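Local coordinates for glucosidase (Croceicoccus marinus, PDB 5Z3K), which is a GH39-family beta-glucosidase that probably hydrolyses O-glycosidic bonds, splitting glucose from beta-linked substrates, at residues Q22-P30 with A49-W59; I300-A308 with D316-G325. All coordinates share one frame; numbering follows the deposited sequence.

Contact 1: residues Q22-P30 with A49-W59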
ATOM      1  N   GLN A  22     -10.282   5.134  -0.609  1.00 12.67           N
ATOM      2  CA  GLN A  22      -9.545   4.310  -1.573  1.00 11.38           C
ATOM      3  C   GLN A  22      -8.098   4.161  -1.116  1.00 12.35           C
ATOM      4  O   GLN A  22      -7.218   4.958  -1.465  1.00 11.89           O
ATOM      5  CB  GLN A  22      -9.637   4.916  -2.967  1.00 11.57           C
ATOM      6  CG  GLN A  22     -10.890   4.479  -3.727  1.00 11.30           C
ATOM      7  CD  GLN A  22     -12.164   5.098  -3.164  1.00 16.06           C
ATOM      8  OE1 GLN A  22     -12.315   6.321  -3.142  1.00 17.69           O
ATOM      9  NE2 GLN A  22     -13.084   4.253  -2.699  1.00 13.03           N
ATOM     10  N   LEU A  23      -7.840   3.113  -0.329  1.00  9.54           N
ATOM     11  CA  LEU A  23      -6.517   2.867   0.223  1.00  8.15           C
ATOM     12  C   LEU A  23      -5.767   1.742  -0.490  1.00  9.69           C
ATOM     13  O   LEU A  23      -4.707   1.313  -0.008  1.00 10.13           O
ATOM     14  CB  LEU A  23      -6.618   2.550   1.718  1.00 10.44           C
ATOM     15  CG  LEU A  23      -7.194   3.647   2.625  1.00 16.98           C
ATOM     16  CD1 LEU A  23      -6.980   3.294   4.117  1.00 12.25           C
ATOM     17  CD2 LEU A  23      -6.556   4.957   2.287  1.00 15.07           C
ATOM     18  N   HIS A  24      -6.278   1.257  -1.627  1.00  7.86           N
ATOM     19  CA  HIS A  24      -5.672   0.095  -2.289  1.00  7.34           C
ATOM     20  C   HIS A  24      -4.524   0.517  -3.202  1.00  9.87           C
ATOM     21  O   HIS A  24      -4.574   0.375  -4.426  1.00 10.95           O
ATOM     22  CB  HIS A  24      -6.701  -0.696  -3.089  1.00  8.61           C
ATOM     23  CG  HIS A  24      -6.349  -2.145  -3.232  1.00  9.46           C
ATOM     24  ND1 HIS A  24      -6.217  -2.980  -2.146  1.00  9.97           N
ATOM     25  CD2 HIS A  24      -6.124  -2.913  -4.326  1.00  9.65           C
ATOM     26  CE1 HIS A  24      -5.905  -4.197  -2.561  1.00 13.43           C
ATOM     27  NE2 HIS A  24      -5.850  -4.185  -3.881  1.00 10.63           N
ATOM     28  N   GLY A  25      -3.466   1.024  -2.581  1.00  8.55           N
ATOM     29  CA  GLY A  25      -2.225   1.249  -3.295  1.00  9.37           C
ATOM     30  C   GLY A  25      -1.284   0.066  -3.180  1.00 10.94           C
ATOM     31  O   GLY A  25      -1.437  -0.787  -2.310  1.00 11.61           O
ATOM     32  N   THR A  26      -0.275   0.021  -4.054  1.00 11.88           N
ATOM     33  CA  THR A  26       0.684  -1.075  -3.986  1.00 10.03           C
ATOM     34  C   THR A  26       1.969  -0.658  -4.677  1.00 11.20           C
ATOM     35  O   THR A  26       2.049   0.391  -5.317  1.00 10.51           O
ATOM     36  CB  THR A  26       0.140  -2.357  -4.627  1.00 11.57           C
ATOM     37  OG1 THR A  26       0.935  -3.470  -4.205  1.00 12.58           O
ATOM     38  CG2 THR A  26       0.210  -2.266  -6.153  1.00 10.69           C
ATOM     39  N   SER A  27       2.977  -1.500  -4.534  1.00 13.17           N
ATOM     40  CA  SER A  27       4.240  -1.305  -5.215  1.00  9.27           C
ATOM     41  C   SER A  27       4.581  -2.593  -5.948  1.00 10.50           C
ATOM     42  O   SER A  27       3.923  -3.621  -5.774  1.00 11.20           O
ATOM     43  CB  SER A  27       5.355  -0.920  -4.237  1.00 18.00           C
ATOM     44  OG  SER A  27       5.788  -2.053  -3.517  1.00 18.82           O
ATOM     45  N   GLY A  28       5.615  -2.522  -6.773  1.00 13.01           N
ATOM     46  CA  GLY A  28       6.053  -3.645  -7.578  1.00 15.78           C
ATOM     47  C   GLY A  28       6.037  -3.322  -9.060  1.00 13.04           C
ATOM     48  O   GLY A  28       5.616  -2.249  -9.491  1.00 11.58           O
ATOM     49  N   ILE A  29       6.495  -4.299  -9.842  1.00 11.43           N
ATOM     50  CA  ILE A  29       6.637  -4.215 -11.291  1.00 14.17           C
ATOM     51  C   ILE A  29       5.509  -5.033 -11.916  1.00 13.05           C
ATOM     52  O   ILE A  29       5.501  -6.269 -11.795  1.00 13.41           O
ATOM     53  CB  ILE A  29       8.016  -4.719 -11.746  1.00 12.85           C
ATOM     54  CG1 ILE A  29       9.127  -3.829 -11.156  1.00 13.92           C
ATOM     55  CG2 ILE A  29       8.083  -4.775 -13.268  1.00 13.88           C
ATOM     56  CD1 ILE A  29      10.551  -4.412 -11.271  1.00 11.47           C
ATOM     57  N   PRO A  30       4.536  -4.405 -12.591  1.00 11.38           N
ATOM     58  CA  PRO A  30       3.361  -5.149 -13.057  1.00 12.31           C
ATOM     59  C   PRO A  30       3.521  -5.852 -14.396  1.00 12.13           C
ATOM     60  O   PRO A  30       2.672  -6.695 -14.722  1.00 12.97           O
ATOM     61  CB  PRO A  30       2.282  -4.056 -13.154  1.00 12.73           C
ATOM     62  CG  PRO A  30       3.036  -2.806 -13.445  1.00 11.09           C
ATOM     63  CD  PRO A  30       4.349  -2.940 -12.692  1.00 13.87           C
ATOM     64  N   ALA A  49      -8.003  -5.879  -9.518  1.00 11.30           N
ATOM     65  CA  ALA A  49      -7.975  -5.507  -8.110  1.00 11.14           C
ATOM     66  C   ALA A  49      -8.328  -4.043  -7.877  1.00 11.69           C
ATOM     67  O   ALA A  49      -8.397  -3.622  -6.717  1.00 12.09           O
ATOM     68  CB  ALA A  49      -6.583  -5.795  -7.528  1.00 11.38           C
ATOM     69  N   GLN A  50      -8.502  -3.254  -8.940  1.00 10.75           N
ATOM     70  CA  GLN A  50      -8.769  -1.819  -8.827  1.00 13.37           C
ATOM     71  C   GLN A  50      -7.709  -1.099  -7.989  1.00 14.03           C
ATOM     72  O   GLN A  50      -8.025  -0.284  -7.118  1.00 11.96           O
ATOM     73  CB  GLN A  50     -10.177  -1.573  -8.272  1.00 12.69           C
ATOM     74  CG  GLN A  50     -11.236  -2.393  -9.013  1.00 19.09           C
ATOM     75  CD  GLN A  50     -12.499  -1.614  -9.311  1.00 29.63           C
ATOM     76  OE1 GLN A  50     -12.459  -0.414  -9.594  1.00 31.53           O
ATOM     77  NE2 GLN A  50     -13.633  -2.300  -9.259  1.00 29.48           N
ATOM     78  N   VAL A  51      -6.435  -1.423  -8.239  1.00  9.35           N
ATOM     79  CA  VAL A  51      -5.330  -0.645  -7.671  1.00  9.81           C
ATOM     80  C   VAL A  51      -5.534   0.821  -8.023  1.00 10.30           C
ATOM     81  O   VAL A  51      -5.800   1.153  -9.182  1.00 11.97           O
ATOM     82  CB  VAL A  51      -3.982  -1.175  -8.203  1.00 12.42           C
ATOM     83  CG1 VAL A  51      -2.838  -0.170  -7.928  1.00  9.65           C
ATOM     84  CG2 VAL A  51      -3.663  -2.553  -7.598  1.00  9.03           C
ATOM     85  N   THR A  52      -5.413   1.712  -7.025  1.00 10.83           N
ATOM     86  CA  THR A  52      -5.614   3.141  -7.230  1.00 10.54           C
ATOM     87  C   THR A  52      -4.350   3.979  -7.073  1.00 14.73           C
ATOM     88  O   THR A  52      -4.372   5.172  -7.406  1.00 14.36           O
ATOM     89  CB  THR A  52      -6.677   3.682  -6.254  1.00  9.30           C
ATOM     90  OG1 THR A  52      -6.373   3.244  -4.925  1.00 10.81           O
ATOM     91  CG2 THR A  52      -8.070   3.207  -6.644  1.00 11.38           C
ATOM     92  N   LEU A  53      -3.256   3.401  -6.583  1.00 10.86           N
ATOM     93  CA  LEU A  53      -2.037   4.159  -6.332  1.00 12.40           C
ATOM     94  C   LEU A  53      -0.878   3.186  -6.425  1.00 14.28           C
ATOM     95  O   LEU A  53      -0.974   2.066  -5.919  1.00 12.15           O
ATOM     96  CB  LEU A  53      -2.066   4.841  -4.959  1.00 10.08           C
ATOM     97  CG  LEU A  53      -0.910   5.784  -4.595  1.00 14.54           C
ATOM     98  CD1 LEU A  53      -0.757   6.903  -5.628  1.00 11.78           C
ATOM     99  CD2 LEU A  53      -1.116   6.373  -3.206  1.00  9.73           C
ATOM    100  N   VAL A  54       0.188   3.591  -7.112  1.00 10.22           N
ATOM    101  CA  VAL A  54       1.353   2.730  -7.286  1.00 10.70           C
ATOM    102  C   VAL A  54       2.605   3.496  -6.873  1.00 13.10           C
ATOM    103  O   VAL A  54       2.904   4.557  -7.437  1.00 11.47           O
ATOM    104  CB  VAL A  54       1.488   2.213  -8.725  1.00 11.62           C
ATOM    105  CG1 VAL A  54       2.754   1.386  -8.862  1.00 12.01           C
ATOM    106  CG2 VAL A  54       0.253   1.389  -9.113  1.00  9.78           C
ATOM    107  N   ARG A  55       3.344   2.944  -5.913  1.00 11.45           N
ATOM    108  CA  ARG A  55       4.658   3.466  -5.545  1.00 12.21           C
ATOM    109  C   ARG A  55       5.694   2.952  -6.537  1.00 10.20           C
ATOM    110  O   ARG A  55       5.696   1.765  -6.880  1.00 12.13           O
ATOM    111  CB  ARG A  55       5.018   3.028  -4.121  1.00 10.64           C
ATOM    112  CG  ARG A  55       6.296   3.626  -3.544  1.00 10.98           C
ATOM    113  CD  ARG A  55       6.373   3.378  -2.023  1.00 12.12           C
ATOM    114  NE  ARG A  55       7.441   4.168  -1.393  1.00 12.36           N
ATOM    115  CZ  ARG A  55       8.660   3.701  -1.108  1.00 12.11           C
ATOM    116  NH1 ARG A  55       8.981   2.435  -1.378  1.00 15.50           N
ATOM    117  NH2 ARG A  55       9.564   4.503  -0.553  1.00 14.05           N
ATOM    118  N   SER A  56       6.582   3.841  -6.997  1.00 11.86           N
ATOM    119  CA  SER A  56       7.480   3.521  -8.100  1.00 13.59           C
ATOM    120  C   SER A  56       8.809   2.935  -7.640  1.00 11.85           C
ATOM    121  O   SER A  56       9.632   2.564  -8.485  1.00 11.09           O
ATOM    122  CB  SER A  56       7.753   4.777  -8.932  1.00 11.57           C
ATOM    123  OG  SER A  56       8.517   5.725  -8.179  1.00 10.34           O
ATOM    124  N   TYR A  57       9.033   2.842  -6.329  1.00 13.06           N
ATOM    125  CA  TYR A  57      10.370   2.551  -5.810  1.00 11.02           C
ATOM    126  C   TYR A  57      10.910   1.217  -6.326  1.00 13.93           C
ATOM    127  O   TYR A  57      12.105   1.098  -6.627  1.00 13.12           O
ATOM    128  CB  TYR A  57      10.333   2.575  -4.278  1.00 11.40           C
ATOM    129  CG  TYR A  57      11.666   2.286  -3.627  1.00 11.03           C
ATOM    130  CD1 TYR A  57      12.635   3.278  -3.523  1.00 14.31           C
ATOM    131  CD2 TYR A  57      11.945   1.032  -3.093  1.00 13.51           C
ATOM    132  CE1 TYR A  57      13.865   3.024  -2.923  1.00 15.46           C
ATOM    133  CE2 TYR A  57      13.171   0.768  -2.480  1.00 15.40           C
ATOM    134  CZ  TYR A  57      14.123   1.770  -2.404  1.00 14.67           C
ATOM    135  OH  TYR A  57      15.341   1.507  -1.817  1.00 16.98           O
ATOM    136  N   ASP A  58      10.049   0.211  -6.486  1.00 11.51           N
ATOM    137  CA  ASP A  58      10.569  -1.083  -6.917  1.00 11.26           C
ATOM    138  C   ASP A  58      10.800  -1.167  -8.427  1.00 13.45           C
ATOM    139  O   ASP A  58      11.445  -2.115  -8.890  1.00 15.48           O
ATOM    140  CB  ASP A  58       9.649  -2.197  -6.419  1.00 13.11           C
ATOM    141  CG  ASP A  58       9.638  -2.274  -4.900  1.00 19.60           C
ATOM    142  OD1 ASP A  58      10.726  -2.402  -4.298  1.00 16.53           O
ATOM    143  OD2 ASP A  58       8.557  -2.144  -4.298  1.00 21.68           O
ATOM    144  N   TRP A  59      10.340  -0.183  -9.189  1.00 12.71           N
ATOM    145  CA  TRP A  59      10.709  -0.083 -10.592  1.00 13.90           C
ATOM    146  C   TRP A  59      12.210   0.183 -10.734  1.00 11.47           C
ATOM    147  O   TRP A  59      12.915   0.509  -9.775  1.00 12.18           O
ATOM    148  CB  TRP A  59       9.936   1.041 -11.281  1.00 10.09           C
ATOM    149  CG  TRP A  59       8.431   0.946 -11.238  1.00 11.81           C
ATOM    150  CD1 TRP A  59       7.660  -0.133 -10.832  1.00 13.28           C
ATOM    151  CD2 TRP A  59       7.508   1.971 -11.621  1.00 11.73           C
ATOM    152  NE1 TRP A  59       6.327   0.174 -10.945  1.00  9.92           N
ATOM    153  CE2 TRP A  59       6.204   1.458 -11.422  1.00 11.45           C
ATOM    154  CE3 TRP A  59       7.658   3.276 -12.118  1.00 10.15           C
ATOM    155  CZ2 TRP A  59       5.056   2.205 -11.708  1.00 12.46           C
ATOM    156  CZ3 TRP A  59       6.521   4.024 -12.388  1.00 12.68           C
ATOM    157  CH2 TRP A  59       5.228   3.482 -12.183  1.00  9.48           C
TER
HETATM  158  O   HOH W   1      -5.315   5.168  -3.358  1.00 11.36           O
HETATM  159  O   HOH W   2      -8.491   1.934  -3.320  1.00  9.49           O
HETATM  160  O   HOH W   3       7.316  -0.245  -7.574  1.00 14.78           O
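Between Gly28 and Arg55, just where two parallel strands separate, a water replaces the direct backbone bond. It accepts from Gly28 N and donates to Arg55 O at 2.7 Å, while Gly28 N itself stays 4.3 Å from Arg55 O. Ser27 then spans the same divergence with its side chain: chi1 of 76° sets OG between the backbone N and carbonyl carbon, and OG donates to Asp58 OD2 at 2.9 Å, nearly along that oxygen's C-O axis. With an alanine at Asp58 the acceptor of Ser27 OG is gone, and the hydroxyl would probably be left without that mate and freer to turn. Beyond, the edge of the Trp59 indole points NE1 at Gly28 O, 2.9 Å away, in a weak, bent bond, and Ile29 CG1 packs 4.0 Å from Trp59 CD1.

Nearer the start of the strands, direct backbone bonds take over. Thr26 N donates to Leu53 O and Thr26 O accepts from Arg55 N, both at 2.9 Å, so Thr26 straddles Val54. His24 O takes a straight bond (169°) from Thr52 N, which lies above its carbonyl plane.

These are the first two strands of a TIM barrel, joined in a beta-alpha-beta crossover by helix 43-48. Arg55 forms salt bridges with Glu153 and Asp156; helix 329-341 covers His24 and Val51, helix 89-100 packs on Val54 and Trp59, and strand 104-109 lies against Leu53 and Arg55.

Contact 2: residues I300-A308 with D316-G325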
ATOM      1  N   ILE A 300       0.238   1.682   0.708  1.00 10.83           N
ATOM      2  CA  ILE A 300       0.989   1.004  -0.353  1.00 12.83           C
ATOM      3  C   ILE A 300       1.300  -0.400   0.157  1.00 12.04           C
ATOM      4  O   ILE A 300       2.212  -0.582   0.975  1.00 10.71           O
ATOM      5  CB  ILE A 300       2.288   1.739  -0.720  1.00 11.74           C
ATOM      6  CG1 ILE A 300       2.044   3.209  -1.068  1.00 13.35           C
ATOM      7  CG2 ILE A 300       2.986   1.042  -1.880  1.00 11.59           C
ATOM      8  CD1 ILE A 300       1.313   3.427  -2.401  1.00 13.62           C
ATOM      9  N   PHE A 301       0.555  -1.393  -0.321  1.00 11.77           N
ATOM     10  CA  PHE A 301       0.835  -2.780   0.028  1.00 11.12           C
ATOM     11  C   PHE A 301       2.116  -3.259  -0.641  1.00 15.23           C
ATOM     12  O   PHE A 301       2.326  -3.034  -1.832  1.00 11.54           O
ATOM     13  CB  PHE A 301      -0.313  -3.684  -0.407  1.00 10.93           C
ATOM     14  CG  PHE A 301      -0.011  -5.146  -0.223  1.00 13.12           C
ATOM     15  CD1 PHE A 301      -0.191  -5.744   1.024  1.00 12.10           C
ATOM     16  CD2 PHE A 301       0.475  -5.913  -1.278  1.00 11.82           C
ATOM     17  CE1 PHE A 301       0.076  -7.092   1.214  1.00 11.29           C
ATOM     18  CE2 PHE A 301       0.764  -7.258  -1.110  1.00 12.36           C
ATOM     19  CZ  PHE A 301       0.566  -7.855   0.140  1.00 12.97           C
ATOM     20  N   PHE A 302       2.938  -3.983   0.119  1.00 10.85           N
ATOM     21  CA  PHE A 302       4.255  -4.439  -0.323  1.00 13.54           C
ATOM     22  C   PHE A 302       4.264  -5.966  -0.378  1.00 12.37           C
ATOM     23  O   PHE A 302       4.113  -6.612   0.662  1.00 12.93           O
ATOM     24  CB  PHE A 302       5.324  -3.935   0.651  1.00 14.12           C
ATOM     25  CG  PHE A 302       6.731  -4.342   0.290  1.00 17.19           C
ATOM     26  CD1 PHE A 302       7.403  -3.710  -0.744  1.00 11.10           C
ATOM     27  CD2 PHE A 302       7.379  -5.352   0.985  1.00 15.98           C
ATOM     28  CE1 PHE A 302       8.701  -4.072  -1.084  1.00 12.84           C
ATOM     29  CE2 PHE A 302       8.683  -5.722   0.653  1.00 14.39           C
ATOM     30  CZ  PHE A 302       9.341  -5.075  -0.385  1.00 14.29           C
ATOM     31  N   ARG A 303       4.422  -6.558  -1.572  1.00 13.61           N
ATOM     32  CA  ARG A 303       4.411  -5.927  -2.895  1.00 13.18           C
ATOM     33  C   ARG A 303       3.609  -6.841  -3.826  1.00 13.65           C
ATOM     34  O   ARG A 303       3.700  -8.072  -3.707  1.00 12.74           O
ATOM     35  CB  ARG A 303       5.838  -5.724  -3.433  1.00 11.54           C
ATOM     36  CG  ARG A 303       6.740  -6.966  -3.334  1.00 10.54           C
ATOM     37  CD  ARG A 303       8.227  -6.640  -3.615  1.00 14.62           C
ATOM     38  NE  ARG A 303       8.465  -6.490  -5.052  1.00 13.14           N
ATOM     39  CZ  ARG A 303       9.621  -6.121  -5.602  1.00 13.83           C
ATOM     40  NH1 ARG A 303      10.684  -5.840  -4.849  1.00 16.37           N
ATOM     41  NH2 ARG A 303       9.709  -6.015  -6.917  1.00 15.66           N
ATOM     42  N   ALA A 304       2.824  -6.257  -4.740  1.00 12.13           N
ATOM     43  CA  ALA A 304       1.918  -7.024  -5.605  1.00 13.88           C
ATOM     44  C   ALA A 304       2.603  -7.455  -6.909  1.00 13.01           C
ATOM     45  O   ALA A 304       2.165  -7.144  -8.022  1.00 11.67           O
ATOM     46  CB  ALA A 304       0.653  -6.216  -5.896  1.00 11.25           C
ATOM     47  N   ASP A 305       3.692  -8.204  -6.770  1.00 12.24           N
ATOM     48  CA  ASP A 305       4.322  -8.805  -7.944  1.00 12.05           C
ATOM     49  C   ASP A 305       4.975 -10.111  -7.509  1.00 13.14           C
ATOM     50  O   ASP A 305       4.691 -10.627  -6.424  1.00 12.00           O
ATOM     51  CB  ASP A 305       5.279  -7.821  -8.646  1.00 13.13           C
ATOM     52  CG  ASP A 305       6.506  -7.424  -7.804  1.00 15.68           C
ATOM     53  OD1 ASP A 305       6.773  -8.015  -6.728  1.00 11.11           O
ATOM     54  OD2 ASP A 305       7.225  -6.494  -8.252  1.00 12.84           O
ATOM     55  N   THR A 306       5.829 -10.670  -8.375  1.00 12.04           N
ATOM     56  CA  THR A 306       6.497 -11.927  -8.037  1.00 16.15           C
ATOM     57  C   THR A 306       7.589 -11.762  -6.998  1.00 15.84           C
ATOM     58  O   THR A 306       8.160 -12.768  -6.568  1.00 13.31           O
ATOM     59  CB  THR A 306       7.104 -12.578  -9.274  1.00 16.30           C
ATOM     60  OG1 THR A 306       8.227 -11.801  -9.722  1.00 13.54           O
ATOM     61  CG2 THR A 306       6.052 -12.690 -10.369  1.00 13.66           C
ATOM     62  N   GLY A 307       7.889 -10.538  -6.578  1.00 14.06           N
ATOM     63  CA  GLY A 307       8.971 -10.318  -5.654  1.00 16.47           C
ATOM     64  C   GLY A 307      10.329 -10.250  -6.295  1.00 14.84           C
ATOM     65  O   GLY A 307      11.318 -10.045  -5.582  1.00 17.97           O
ATOM     66  N   ALA A 308      10.410 -10.412  -7.616  1.00 13.33           N
ATOM     67  CA  ALA A 308      11.662 -10.250  -8.340  1.00 14.55           C
ATOM     68  C   ALA A 308      12.172  -8.832  -8.119  1.00 17.92           C
ATOM     69  O   ALA A 308      11.541  -7.858  -8.538  1.00 18.72           O
ATOM     70  CB  ALA A 308      11.472 -10.548  -9.834  1.00 13.68           C
ATOM     71  N   ASP A 316      12.053 -11.423  -3.373  1.00 18.50           N
ATOM     72  CA  ASP A 316      11.572 -11.056  -2.056  1.00 19.76           C
ATOM     73  C   ASP A 316      10.307 -11.850  -1.740  1.00 17.05           C
ATOM     74  O   ASP A 316       9.351 -11.820  -2.525  1.00 15.64           O
ATOM     75  CB  ASP A 316      11.300  -9.554  -2.027  1.00 17.41           C
ATOM     76  CG  ASP A 316      11.145  -9.002  -0.624  1.00 17.12           C
ATOM     77  OD1 ASP A 316      10.510  -9.663   0.222  1.00 17.60           O
ATOM     78  OD2 ASP A 316      11.657  -7.889  -0.371  1.00 16.91           O
ATOM     79  N   PRO A 317      10.254 -12.554  -0.609  1.00 16.42           N
ATOM     80  CA  PRO A 317       9.045 -13.320  -0.278  1.00 17.41           C
ATOM     81  C   PRO A 317       7.823 -12.450  -0.025  1.00 17.45           C
ATOM     82  O   PRO A 317       6.699 -12.971  -0.038  1.00 18.03           O
ATOM     83  CB  PRO A 317       9.460 -14.099   0.979  1.00 20.24           C
ATOM     84  CG  PRO A 317      10.550 -13.290   1.579  1.00 25.41           C
ATOM     85  CD  PRO A 317      11.299 -12.690   0.421  1.00 21.39           C
ATOM     86  N   ALA A 318       7.995 -11.140   0.178  1.00 14.33           N
ATOM     87  CA  ALA A 318       6.842 -10.253   0.269  1.00 11.95           C
ATOM     88  C   ALA A 318       6.098 -10.120  -1.060  1.00 11.08           C
ATOM     89  O   ALA A 318       4.950  -9.659  -1.065  1.00 14.32           O
ATOM     90  CB  ALA A 318       7.282  -8.868   0.760  1.00 13.19           C
ATOM     91  N   GLY A 319       6.705 -10.523  -2.174  1.00 12.47           N
ATOM     92  CA  GLY A 319       5.983 -10.566  -3.438  1.00 12.56           C
ATOM     93  C   GLY A 319       4.894 -11.627  -3.380  1.00 14.30           C
ATOM     94  O   GLY A 319       5.192 -12.814  -3.160  1.00 15.07           O
ATOM     95  N   ILE A 320       3.630 -11.225  -3.557  1.00 11.28           N
ATOM     96  CA  ILE A 320       2.538 -12.156  -3.281  1.00 13.26           C
ATOM     97  C   ILE A 320       2.247 -13.107  -4.435  1.00 13.56           C
ATOM     98  O   ILE A 320       1.600 -14.136  -4.220  1.00 13.33           O
ATOM     99  CB  ILE A 320       1.237 -11.431  -2.881  1.00 14.00           C
ATOM    100  CG1 ILE A 320       0.773 -10.458  -3.977  1.00 13.93           C
ATOM    101  CG2 ILE A 320       1.427 -10.731  -1.538  1.00 12.82           C
ATOM    102  CD1 ILE A 320      -0.614  -9.857  -3.707  1.00 12.53           C
ATOM    103  N   PHE A 321       2.708 -12.811  -5.647  1.00 13.52           N
ATOM    104  CA  PHE A 321       2.505 -13.733  -6.756  1.00 15.32           C
ATOM    105  C   PHE A 321       3.543 -14.850  -6.726  1.00 15.21           C
ATOM    106  O   PHE A 321       4.632 -14.701  -6.174  1.00 16.04           O
ATOM    107  CB  PHE A 321       2.603 -13.004  -8.099  1.00 15.45           C
ATOM    108  CG  PHE A 321       1.456 -12.073  -8.370  1.00 13.56           C
ATOM    109  CD1 PHE A 321       1.400 -10.824  -7.758  1.00 10.74           C
ATOM    110  CD2 PHE A 321       0.455 -12.430  -9.260  1.00 12.52           C
ATOM    111  CE1 PHE A 321       0.333  -9.971  -8.005  1.00 14.42           C
ATOM    112  CE2 PHE A 321      -0.613 -11.580  -9.514  1.00 12.41           C
ATOM    113  CZ  PHE A 321      -0.675 -10.351  -8.888  1.00 11.78           C
ATOM    114  N   GLU A 322       3.207 -15.976  -7.357  1.00 13.40           N
ATOM    115  CA  GLU A 322       4.212 -17.016  -7.532  1.00 15.61           C
ATOM    116  C   GLU A 322       5.321 -16.520  -8.453  1.00 16.46           C
ATOM    117  O   GLU A 322       5.133 -15.589  -9.236  1.00 16.24           O
ATOM    118  CB  GLU A 322       3.586 -18.285  -8.117  1.00 12.83           C
ATOM    119  CG  GLU A 322       2.469 -18.867  -7.262  1.00 13.96           C
ATOM    120  CD  GLU A 322       2.967 -19.373  -5.929  1.00 19.75           C
ATOM    121  OE1 GLU A 322       4.016 -20.045  -5.884  1.00 24.91           O
ATOM    122  OE2 GLU A 322       2.302 -19.111  -4.916  1.00 20.95           O
ATOM    123  N   ASP A 323       6.480 -17.191  -8.376  1.00 19.59           N
ATOM    124  CA  ASP A 323       7.631 -16.820  -9.205  1.00 21.51           C
ATOM    125  C   ASP A 323       7.260 -16.648 -10.678  1.00 17.58           C
ATOM    126  O   ASP A 323       7.817 -15.782 -11.369  1.00 19.31           O
ATOM    127  CB  ASP A 323       8.740 -17.867  -9.054  1.00 19.88           C
ATOM    128  CG  ASP A 323       9.385 -17.851  -7.675  1.00 26.38           C
ATOM    129  OD1 ASP A 323       8.998 -17.021  -6.821  1.00 27.97           O
ATOM    130  OD2 ASP A 323      10.293 -18.679  -7.435  1.00 31.54           O
ATOM    131  N   ASP A 324       6.338 -17.463 -11.190  1.00 21.02           N
ATOM    132  CA  ASP A 324       6.004 -17.427 -12.610  1.00 18.65           C
ATOM    133  C   ASP A 324       4.826 -16.514 -12.920  1.00 19.59           C
ATOM    134  O   ASP A 324       4.355 -16.487 -14.062  1.00 20.62           O
ATOM    135  CB  ASP A 324       5.743 -18.847 -13.137  1.00 24.33           C
ATOM    136  CG  ASP A 324       4.478 -19.488 -12.569  1.00 27.61           C
ATOM    137  OD1 ASP A 324       3.832 -18.927 -11.653  1.00 21.04           O
ATOM    138  OD2 ASP A 324       4.130 -20.582 -13.064  1.00 24.91           O
ATOM    139  N   GLY A 325       4.356 -15.748 -11.939  1.00 17.60           N
ATOM    140  CA  GLY A 325       3.244 -14.853 -12.145  1.00 17.61           C
ATOM    141  C   GLY A 325       1.889 -15.452 -11.851  1.00 17.03           C
ATOM    142  O   GLY A 325       0.880 -14.742 -11.977  1.00 18.68           O
TER
HETATM  143  O   HOH W   4       3.523  -9.264   1.230  1.00 15.67           O
HETATM  144  O   HOH W   5      12.137  -6.072  -2.269  1.00 16.13           O
HETATM  145  O   HOH W   6       9.747 -13.861 -10.806  1.00 20.50           O
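The loop that leaves the last strand of the TIM barrel folds here against the chain leading to helix 329-341, with Phe302 and Arg303, joined by a cis peptide bond, both meeting Ala318. On one side of that unusual linkage, the Phe302 ring meets Ala318 CB with its CE2 at 3.4 Å, and its rim faces Asp316 OD2, ring and carboxylate planes standing 80° apart. On the other, Arg303 uses its backbone twice: its N donates to Ala318 O from well above the carbonyl plane, and its O receives Ile320 N at 3.2 Å, nearly end-on at a C=O...N angle of 174°. A water also links Phe302 O with Ala318 O.

Arg303 carries its side chain back over the Phe302 ring, CG 4.1 Å above the centre, because a chi1 of 48° holds CG between the backbone N and carbonyl carbon. Its guanidinium grips Asp305 side-on, NE to OD1 at 2.8 Å and NH2 to the syn lone pair of OD2. Asp305 OD1 also accepts from Gly307 N, an Asx turn, so OD1 has two donors, and OD2, held by Arg303 NH2, also accepts from Ile29 N. A second water ties Arg303 NH1 to Asp316 OD2.

Farther along, Phe321 N bonds to Asp305 O, and Asp316 N to Gly307 O at 2.7 Å. Gly307 and Gly319 pack backbone to backbone, Gly307 N 3.7 Å from Gly319 CA; a side chain on either would clash with the opposing backbone. Ile320 CG2 butts against the edge of Phe301, 3.4 Å from CZ, and Thr306 CG2 rests near Glu322 O.

A non-proline cis peptide at the end of the eighth strand is a recurring feature of clan GH-A glycosidase barrels, and this loop is consistent with that pattern.

In the fold
From the N terminus, contact 1 closes first, bringing 22-30 and 49-59 together around a connection of 18 residues that includes helix 43-48. Contact 2 follows much later, closing a loop of only seven residues between 300-308 and 316-325. The two are in series and neither nest nor cross, yet their centres lie about 12 Å apart, because strands 25-27 and 298-301 are neighbours where the barrel shuts. Across this seam Thr26 OG1 bonds to Phe301 O, and Ile29 N to Asp305 OD2. Helix 329-341 spans both: its Phe334 touches Val51 in contact 1 and Ala304 and Ile320 in contact 2, joining the beginning and end of the barrel.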